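Local coordinates for CurD (Moorea producens 3L, PDB 5KP7), which probably catalyses the aldol-type condensation characteristic of the hydroxymethylglutaryl-CoA synthase family, a branch of the thiolase-like superfamily, at residues Ile334-Met347 and Phe358-Ala372. The protein carries 3 engineered substitutions. Numbering follows the deposited sequence.
Sequences IDNGDFSTPRRIGM and FYSGVVTPEGAAIAA. Engineered in segment 358-372: Ala368 (natural residue Lys), Ala369 (natural residue Gln), Ala371 (natural residue Gln).
With CG of Tyr359 turned between its own backbone N and carbonyl carbon (chi1 57°), the phenol ring turns one face to Met347, whose CB sits 3.8 Å above the ring centroid, almost on the normal, in a CH-pi contact. Bends at chi2 and chi3 fold the methionine back over the same ring, so that its CE reaches Tyr359 OH at 3.7 Å while SD makes an oblique Met-aromatic contact; that hydroxyl is hydrogen-bonded to Thr142 OG1. Val363 holds its two methyls apart: CG1, trans to the backbone N (chi1 178°), meets Phe339 CD2 at 3.7 Å, and CG2 touches CD1 of both Ile334 and Ile345.

Strands 343-347 and 358-363 form the antiparallel hairpin beneath these groups. Three hydrogen-bonded pairs, Arg343 with Val363, Ile345 with Gly361 and Met347 with Tyr359, supply six backbone bonds, Ile345 N to Gly361 O being the straightest at 170°. On the sheet face of Arg344 and Val362, Val362 CG2 lies over one face of the guanidinium, 3.5 Å from Arg344 NH2; NE forms a salt bridge with Asp211 of strand 208-219, the hairpin's neighbour in the sheet.

Beyond the strands, helices 325-336 and 365-372 meet through Ile334 CG2, 3.6 Å from CB of the engineered Ala371; Phe339, in the loop that follows, adds its CB against CB of the engineered Ala368. Thr364 OG1 caps the second helix by accepting from Gly367 N.

Two waters bridge the Asp335 carboxylate to that helix, one from OD2, also hydrogen-bonded to Tyr314 OH, to Ala371 O and the other from OD1 to Ala368 O. Because each water donates to both acceptors, it can reconcile a carboxylate with carbonyl oxygens that could not bond directly, giving a hydrated polar margin beside the apolar contact of Ile334 with Ala368 and Ala371.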
ATOM      1  N   ILE A 334      12.147  -2.075  -9.061  1.00 24.86           N
ATOM      2  CA  ILE A 334      13.125  -1.524 -10.009  1.00 26.01           C
ATOM      3  C   ILE A 334      14.521  -1.472  -9.390  1.00 26.55           C
ATOM      4  O   ILE A 334      15.504  -1.931 -10.000  1.00 27.76           O
ATOM      5  CB  ILE A 334      12.704  -0.132 -10.519  1.00 25.62           C
ATOM      6  CG1 ILE A 334      11.423  -0.279 -11.336  1.00 25.50           C
ATOM      7  CG2 ILE A 334      13.815   0.501 -11.381  1.00 26.63           C
ATOM      8  CD1 ILE A 334      10.728   1.006 -11.652  1.00 25.36           C
ATOM      9  N   ASP A 335      14.622  -0.936  -8.174  1.00 26.47           N
ATOM     10  CA  ASP A 335      15.924  -0.840  -7.506  1.00 27.62           C
ATOM     11  C   ASP A 335      16.542  -2.179  -7.110  1.00 27.40           C
ATOM     12  O   ASP A 335      17.775  -2.358  -7.183  1.00 28.11           O
ATOM     13  CB  ASP A 335      15.823   0.035  -6.264  1.00 27.93           C
ATOM     14  CG  ASP A 335      15.842   1.504  -6.580  1.00 28.96           C
ATOM     15  OD1 ASP A 335      15.949   1.907  -7.773  1.00 29.79           O
ATOM     16  OD2 ASP A 335      15.692   2.264  -5.608  1.00 30.39           O
ATOM     17  N   ASN A 336      15.697  -3.120  -6.695  1.00 26.46           N
ATOM     18  CA  ASN A 336      16.184  -4.362  -6.102  1.00 26.67           C
ATOM     19  C   ASN A 336      16.179  -5.586  -7.016  1.00 26.96           C
ATOM     20  O   ASN A 336      16.837  -6.581  -6.699  1.00 27.76           O
ATOM     21  CB  ASN A 336      15.401  -4.627  -4.809  1.00 26.08           C
ATOM     22  CG  ASN A 336      15.677  -3.568  -3.773  1.00 26.02           C
ATOM     23  OD1 ASN A 336      16.786  -3.490  -3.244  1.00 26.80           O
ATOM     24  ND2 ASN A 336      14.708  -2.730  -3.510  1.00 25.73           N
ATOM     25  N   GLY A 337      15.510  -5.495  -8.153  1.00 26.72           N
ATOM     26  CA  GLY A 337      15.491  -6.546  -9.158  1.00 27.14           C
ATOM     27  C   GLY A 337      16.569  -6.355 -10.214  1.00 27.97           C
ATOM     28  O   GLY A 337      17.393  -5.450 -10.115  1.00 28.51           O
ATOM     29  N   ASP A 338      16.567  -7.206 -11.238  1.00 28.47           N
ATOM     30  CA  ASP A 338      17.589  -7.197 -12.287  1.00 29.69           C
ATOM     31  C   ASP A 338      16.983  -6.663 -13.572  1.00 29.89           C
ATOM     32  O   ASP A 338      15.986  -7.235 -14.069  1.00 29.62           O
ATOM     33  CB  ASP A 338      18.093  -8.617 -12.531  1.00 30.32           C
ATOM     34  CG  ASP A 338      19.262  -8.648 -13.484  1.00 31.60           C
ATOM     35  OD1 ASP A 338      19.059  -8.369 -14.679  1.00 31.99           O
ATOM     36  OD2 ASP A 338      20.377  -8.978 -13.044  1.00 32.09           O
ATOM     37  N   PHE A 339      17.555  -5.570 -14.082  1.00 30.66           N
ATOM     38  CA  PHE A 339      17.085  -4.929 -15.319  1.00 31.56           C
ATOM     39  C   PHE A 339      18.228  -4.841 -16.316  1.00 33.65           C
ATOM     40  O   PHE A 339      18.343  -3.891 -17.069  1.00 35.15           O
ATOM     41  CB  PHE A 339      16.409  -3.574 -14.998  1.00 30.78           C
ATOM     42  CG  PHE A 339      15.213  -3.750 -14.161  1.00 29.86           C
ATOM     43  CD1 PHE A 339      15.348  -3.924 -12.791  1.00 29.58           C
ATOM     44  CD2 PHE A 339      13.945  -3.875 -14.732  1.00 29.61           C
ATOM     45  CE1 PHE A 339      14.253  -4.213 -12.016  1.00 28.92           C
ATOM     46  CE2 PHE A 339      12.832  -4.132 -13.943  1.00 28.93           C
ATOM     47  CZ  PHE A 339      13.005  -4.313 -12.573  1.00 28.35           C
ATOM     48  N   SER A 340      19.055  -5.878 -16.364  1.00 34.69           N
ATOM     49  CA  SER A 340      20.136  -5.901 -17.374  1.00 36.15           C
ATOM     50  C   SER A 340      19.581  -6.059 -18.809  1.00 36.55           C
ATOM     51  O   SER A 340      20.289  -5.792 -19.761  1.00 37.76           O
ATOM     52  CB  SER A 340      21.160  -6.972 -17.032  1.00 37.27           C
ATOM     53  OG  SER A 340      20.532  -8.215 -16.907  1.00 37.50           O
ATOM     54  N   THR A 341      18.316  -6.482 -18.943  1.00 35.73           N
ATOM     55  CA  THR A 341      17.544  -6.450 -20.178  1.00 36.16           C
ATOM     56  C   THR A 341      16.136  -5.907 -19.818  1.00 34.42           C
ATOM     57  O   THR A 341      15.790  -5.947 -18.650  1.00 33.56           O
ATOM     58  CB  THR A 341      17.467  -7.863 -20.761  1.00 37.64           C
ATOM     59  OG1 THR A 341      16.829  -7.833 -22.031  1.00 40.22           O
ATOM     60  CG2 THR A 341      16.754  -8.825 -19.888  1.00 36.94           C
ATOM     61  N   PRO A 342      15.334  -5.409 -20.798  1.00 33.70           N
ATOM     62  CA  PRO A 342      14.020  -4.885 -20.366  1.00 32.48           C
ATOM     63  C   PRO A 342      13.136  -5.940 -19.717  1.00 31.73           C
ATOM     64  O   PRO A 342      13.184  -7.120 -20.114  1.00 32.46           O
ATOM     65  CB  PRO A 342      13.391  -4.367 -21.669  1.00 32.79           C
ATOM     66  CG  PRO A 342      14.571  -4.035 -22.538  1.00 33.92           C
ATOM     67  CD  PRO A 342      15.592  -5.096 -22.218  1.00 34.48           C
ATOM     68  N   ARG A 343      12.358  -5.517 -18.717  1.00 30.11           N
ATOM     69  CA  ARG A 343      11.524  -6.426 -17.924  1.00 29.50           C
ATOM     70  C   ARG A 343      10.095  -5.916 -17.858  1.00 28.42           C
ATOM     71  O   ARG A 343       9.860  -4.708 -17.824  1.00 27.85           O
ATOM     72  CB  ARG A 343      12.044  -6.530 -16.489  1.00 29.46           C
ATOM     73  CG  ARG A 343      13.520  -6.856 -16.351  1.00 30.53           C
ATOM     74  CD  ARG A 343      13.853  -8.281 -16.790  1.00 31.59           C
ATOM     75  NE  ARG A 343      15.229  -8.597 -16.409  1.00 32.63           N
ATOM     76  CZ  ARG A 343      15.921  -9.658 -16.828  1.00 33.93           C
ATOM     77  NH1 ARG A 343      15.388 -10.548 -17.683  1.00 34.98           N
ATOM     78  NH2 ARG A 343      17.185  -9.822 -16.415  1.00 34.23           N
ATOM     79  N   ARG A 344       9.153  -6.857 -17.815  1.00 27.82           N
ATOM     80  CA  ARG A 344       7.744  -6.533 -17.653  1.00 27.11           C
ATOM     81  C   ARG A 344       7.327  -6.812 -16.225  1.00 26.31           C
ATOM     82  O   ARG A 344       7.661  -7.856 -15.643  1.00 26.19           O
ATOM     83  CB  ARG A 344       6.876  -7.302 -18.651  1.00 27.52           C
ATOM     84  CG  ARG A 344       5.372  -7.120 -18.416  1.00 27.22           C
ATOM     85  CD  ARG A 344       4.551  -7.545 -19.615  1.00 27.91           C
ATOM     86  NE  ARG A 344       4.577  -6.551 -20.695  1.00 28.28           N
ATOM     87  CZ  ARG A 344       5.230  -6.653 -21.852  1.00 29.17           C
ATOM     88  NH1 ARG A 344       5.978  -7.719 -22.160  1.00 29.97           N
ATOM     89  NH2 ARG A 344       5.135  -5.673 -22.731  1.00 29.44           N
ATOM     90  N   ILE A 345       6.641  -5.821 -15.641  1.00 25.39           N
ATOM     91  CA  ILE A 345       6.163  -5.884 -14.280  1.00 24.84           C
ATOM     92  C   ILE A 345       4.647  -5.878 -14.277  1.00 24.51           C
ATOM     93  O   ILE A 345       4.025  -4.987 -14.879  1.00 24.21           O
ATOM     94  CB  ILE A 345       6.684  -4.671 -13.457  1.00 24.45           C
ATOM     95  CG1 ILE A 345       8.238  -4.558 -13.547  1.00 25.33           C
ATOM     96  CG2 ILE A 345       6.220  -4.780 -12.011  1.00 23.87           C
ATOM     97  CD1 ILE A 345       8.803  -3.335 -12.806  1.00 25.29           C
ATOM     98  N   GLY A 346       4.062  -6.855 -13.589  1.00 24.62           N
ATOM     99  CA  GLY A 346       2.619  -6.869 -13.346  1.00 24.46           C
ATOM    100  C   GLY A 346       2.312  -6.177 -12.039  1.00 24.33           C
ATOM    101  O   GLY A 346       3.024  -6.378 -11.033  1.00 24.84           O
ATOM    102  N   MET A 347       1.255  -5.374 -12.050  1.00 23.83           N
ATOM    103  CA  MET A 347       0.884  -4.513 -10.951  1.00 23.83           C
ATOM    104  C   MET A 347      -0.535  -4.829 -10.482  1.00 22.84           C
ATOM    105  O   MET A 347      -1.463  -4.798 -11.294  1.00 22.51           O
ATOM    106  CB  MET A 347       0.893  -3.050 -11.441  1.00 25.01           C
ATOM    107  CG  MET A 347       2.189  -2.578 -12.062  1.00 26.88           C
ATOM    108  SD  MET A 347       3.306  -1.931 -10.843  1.00 29.55           S
ATOM    109  CE  MET A 347       2.575  -0.328 -10.442  1.00 27.82           C
ATOM    110  N   PHE A 358      -5.599  -4.736 -12.136  1.00 21.59           N
ATOM    111  CA  PHE A 358      -4.339  -5.359 -12.546  1.00 22.13           C
ATOM    112  C   PHE A 358      -3.911  -4.744 -13.868  1.00 22.48           C
ATOM    113  O   PHE A 358      -4.724  -4.603 -14.799  1.00 22.49           O
ATOM    114  CB  PHE A 358      -4.490  -6.875 -12.684  1.00 22.73           C
ATOM    115  CG  PHE A 358      -3.182  -7.593 -12.948  1.00 23.29           C
ATOM    116  CD1 PHE A 358      -2.636  -7.673 -14.235  1.00 23.97           C
ATOM    117  CD2 PHE A 358      -2.468  -8.151 -11.900  1.00 23.67           C
ATOM    118  CE1 PHE A 358      -1.411  -8.308 -14.465  1.00 24.43           C
ATOM    119  CE2 PHE A 358      -1.241  -8.765 -12.117  1.00 24.01           C
ATOM    120  CZ  PHE A 358      -0.730  -8.864 -13.396  1.00 24.24           C
ATOM    121  N   TYR A 359      -2.640  -4.334 -13.946  1.00 22.49           N
ATOM    122  CA  TYR A 359      -2.127  -3.659 -15.131  1.00 22.88           C
ATOM    123  C   TYR A 359      -0.637  -3.916 -15.252  1.00 23.02           C
ATOM    124  O   TYR A 359      -0.100  -4.616 -14.419  1.00 22.76           O
ATOM    125  CB  TYR A 359      -2.447  -2.172 -15.089  1.00 22.98           C
ATOM    126  CG  TYR A 359      -1.969  -1.368 -13.892  1.00 22.71           C
ATOM    127  CD1 TYR A 359      -2.576  -1.473 -12.653  1.00 22.78           C
ATOM    128  CD2 TYR A 359      -0.999  -0.398 -14.042  1.00 23.22           C
ATOM    129  CE1 TYR A 359      -2.183  -0.679 -11.568  1.00 22.24           C
ATOM    130  CE2 TYR A 359      -0.609   0.421 -12.963  1.00 23.09           C
ATOM    131  CZ  TYR A 359      -1.229   0.290 -11.743  1.00 22.69           C
ATOM    132  OH  TYR A 359      -0.859   1.133 -10.696  1.00 23.05           O
ATOM    133  N   SER A 360       0.014  -3.400 -16.298  1.00 23.20           N
ATOM    134  CA  SER A 360       1.430  -3.801 -16.516  1.00 23.67           C
ATOM    135  C   SER A 360       2.212  -2.794 -17.320  1.00 23.97           C
ATOM    136  O   SER A 360       1.633  -1.924 -17.974  1.00 24.13           O
ATOM    137  CB  SER A 360       1.489  -5.186 -17.183  1.00 24.36           C
ATOM    138  OG  SER A 360       0.881  -5.182 -18.477  1.00 25.08           O
ATOM    139  N   GLY A 361       3.530  -2.890 -17.238  1.00 23.96           N
ATOM    140  CA  GLY A 361       4.401  -2.081 -18.068  1.00 24.38           C
ATOM    141  C   GLY A 361       5.815  -2.614 -18.064  1.00 24.87           C
ATOM    142  O   GLY A 361       6.083  -3.644 -17.439  1.00 24.89           O
ATOM    143  N   VAL A 362       6.705  -1.876 -18.722  1.00 25.34           N
ATOM    144  CA  VAL A 362       8.083  -2.300 -18.950  1.00 26.24           C
ATOM    145  C   VAL A 362       9.078  -1.275 -18.433  1.00 26.32           C
ATOM    146  O   VAL A 362       8.864  -0.059 -18.572  1.00 26.74           O
ATOM    147  CB  VAL A 362       8.312  -2.552 -20.454  1.00 27.27           C
ATOM    148  CG1 VAL A 362       9.785  -2.817 -20.785  1.00 28.10           C
ATOM    149  CG2 VAL A 362       7.432  -3.697 -20.928  1.00 27.60           C
ATOM    150  N   VAL A 363      10.160  -1.779 -17.842  1.00 26.53           N
ATOM    151  CA  VAL A 363      11.295  -0.993 -17.393  1.00 26.76           C
ATOM    152  C   VAL A 363      12.542  -1.465 -18.162  1.00 27.95           C
ATOM    153  O   VAL A 363      12.800  -2.677 -18.257  1.00 27.86           O
ATOM    154  CB  VAL A 363      11.524  -1.226 -15.895  1.00 26.32           C
ATOM    155  CG1 VAL A 363      12.735  -0.456 -15.403  1.00 26.48           C
ATOM    156  CG2 VAL A 363      10.281  -0.822 -15.124  1.00 25.51           C
ATOM    157  N   THR A 364      13.300  -0.508 -18.697  1.00 28.81           N
ATOM    158  CA  THR A 364      14.526  -0.805 -19.436  1.00 30.03           C
ATOM    159  C   THR A 364      15.735  -0.652 -18.515  1.00 30.24           C
ATOM    160  O   THR A 364      15.650  -0.035 -17.457  1.00 29.00           O
ATOM    161  CB  THR A 364      14.720   0.169 -20.623  1.00 30.91           C
ATOM    162  OG1 THR A 364      14.867   1.498 -20.123  1.00 31.33           O
ATOM    163  CG2 THR A 364      13.526   0.146 -21.547  1.00 31.08           C
ATOM    164  N   PRO A 365      16.911  -1.160 -18.952  1.00 31.66           N
ATOM    165  CA  PRO A 365      18.123  -0.913 -18.156  1.00 32.45           C
ATOM    166  C   PRO A 365      18.400   0.569 -17.936  1.00 32.85           C
ATOM    167  O   PRO A 365      18.848   0.973 -16.883  1.00 32.50           O
ATOM    168  CB  PRO A 365      19.253  -1.557 -18.989  1.00 33.59           C
ATOM    169  CG  PRO A 365      18.582  -2.439 -19.986  1.00 33.67           C
ATOM    170  CD  PRO A 365      17.129  -2.122 -20.051  1.00 32.63           C
ATOM    171  N   GLU A 366      18.088   1.371 -18.931  1.00 34.27           N
ATOM    172  CA  GLU A 366      18.273   2.820 -18.864  1.00 35.23           C
ATOM    173  C   GLU A 366      17.358   3.449 -17.808  1.00 33.48           C
ATOM    174  O   GLU A 366      17.802   4.275 -16.989  1.00 33.33           O
ATOM    175  CB  GLU A 366      17.999   3.439 -20.253  1.00 37.34           C
ATOM    176  CG  GLU A 366      19.056   3.095 -21.290  1.00 40.06           C
ATOM    177  CD  GLU A 366      18.989   1.677 -21.894  1.00 41.44           C
ATOM    178  OE1 GLU A 366      17.913   0.982 -21.839  1.00 39.89           O
ATOM    179  OE2 GLU A 366      20.079   1.259 -22.424  1.00 44.23           O
ATOM    180  N   GLY A 367      16.086   3.058 -17.826  1.00 32.05           N
ATOM    181  CA  GLY A 367      15.126   3.461 -16.814  1.00 30.76           C
ATOM    182  C   GLY A 367      15.524   3.073 -15.394  1.00 30.24           C
ATOM    183  O   GLY A 367      15.428   3.882 -14.475  1.00 29.30           O
ATOM    184  N   ALA A 368      15.999   1.829 -15.219  1.00 30.22           N
ATOM    185  CA  ALA A 368      16.444   1.375 -13.905  1.00 30.15           C
ATOM    186  C   ALA A 368      17.638   2.179 -13.430  1.00 30.75           C
ATOM    187  O   ALA A 368      17.726   2.487 -12.247  1.00 30.72           O
ATOM    188  CB  ALA A 368      16.786  -0.115 -13.913  1.00 30.69           C
ATOM    189  N   ALA A 369      18.542   2.542 -14.347  1.00 31.97           N
ATOM    190  CA  ALA A 369      19.705   3.363 -13.982  1.00 33.10           C
ATOM    191  C   ALA A 369      19.271   4.745 -13.513  1.00 32.96           C
ATOM    192  O   ALA A 369      19.784   5.237 -12.514  1.00 33.38           O
ATOM    193  CB  ALA A 369      20.686   3.454 -15.131  1.00 34.11           C
ATOM    194  N   ILE A 370      18.322   5.362 -14.211  1.00 32.85           N
ATOM    195  CA  ILE A 370      17.751   6.650 -13.753  1.00 32.59           C
ATOM    196  C   ILE A 370      17.119   6.493 -12.374  1.00 32.23           C
ATOM    197  O   ILE A 370      17.371   7.288 -11.460  1.00 32.24           O
ATOM    198  CB  ILE A 370      16.742   7.244 -14.768  1.00 32.65           C
ATOM    199  CG1 ILE A 370      17.452   7.621 -16.090  1.00 34.16           C
ATOM    200  CG2 ILE A 370      16.052   8.473 -14.180  1.00 32.31           C
ATOM    201  CD1 ILE A 370      16.497   7.753 -17.262  1.00 34.42           C
ATOM    202  N   ALA A 371      16.301   5.461 -12.210  1.00 31.93           N
ATOM    203  CA  ALA A 371      15.675   5.210 -10.917  1.00 32.14           C
ATOM    204  C   ALA A 371      16.685   5.073  -9.764  1.00 32.97           C
ATOM    205  O   ALA A 371      16.473   5.621  -8.681  1.00 32.89           O
ATOM    206  CB  ALA A 371      14.784   3.969 -11.002  1.00 31.44           C
ATOM    207  N   ALA A 372      17.791   4.378 -10.012  1.00 34.28           N
ATOM    208  CA  ALA A 372      18.833   4.153  -9.002  1.00 35.80           C
ATOM    209  C   ALA A 372      19.446   5.461  -8.521  1.00 36.51           C
ATOM    210  O   ALA A 372      19.820   5.573  -7.364  1.00 37.04           O
ATOM    211  CB  ALA A 372      19.939   3.238  -9.544  1.00 36.97           C
TER
HETATM  212  O   HOH W   1      16.691   4.715  -5.780  1.00 28.36           O
HETATM  213  O   HOH W   2      17.342   1.062  -9.918  1.00 35.28           O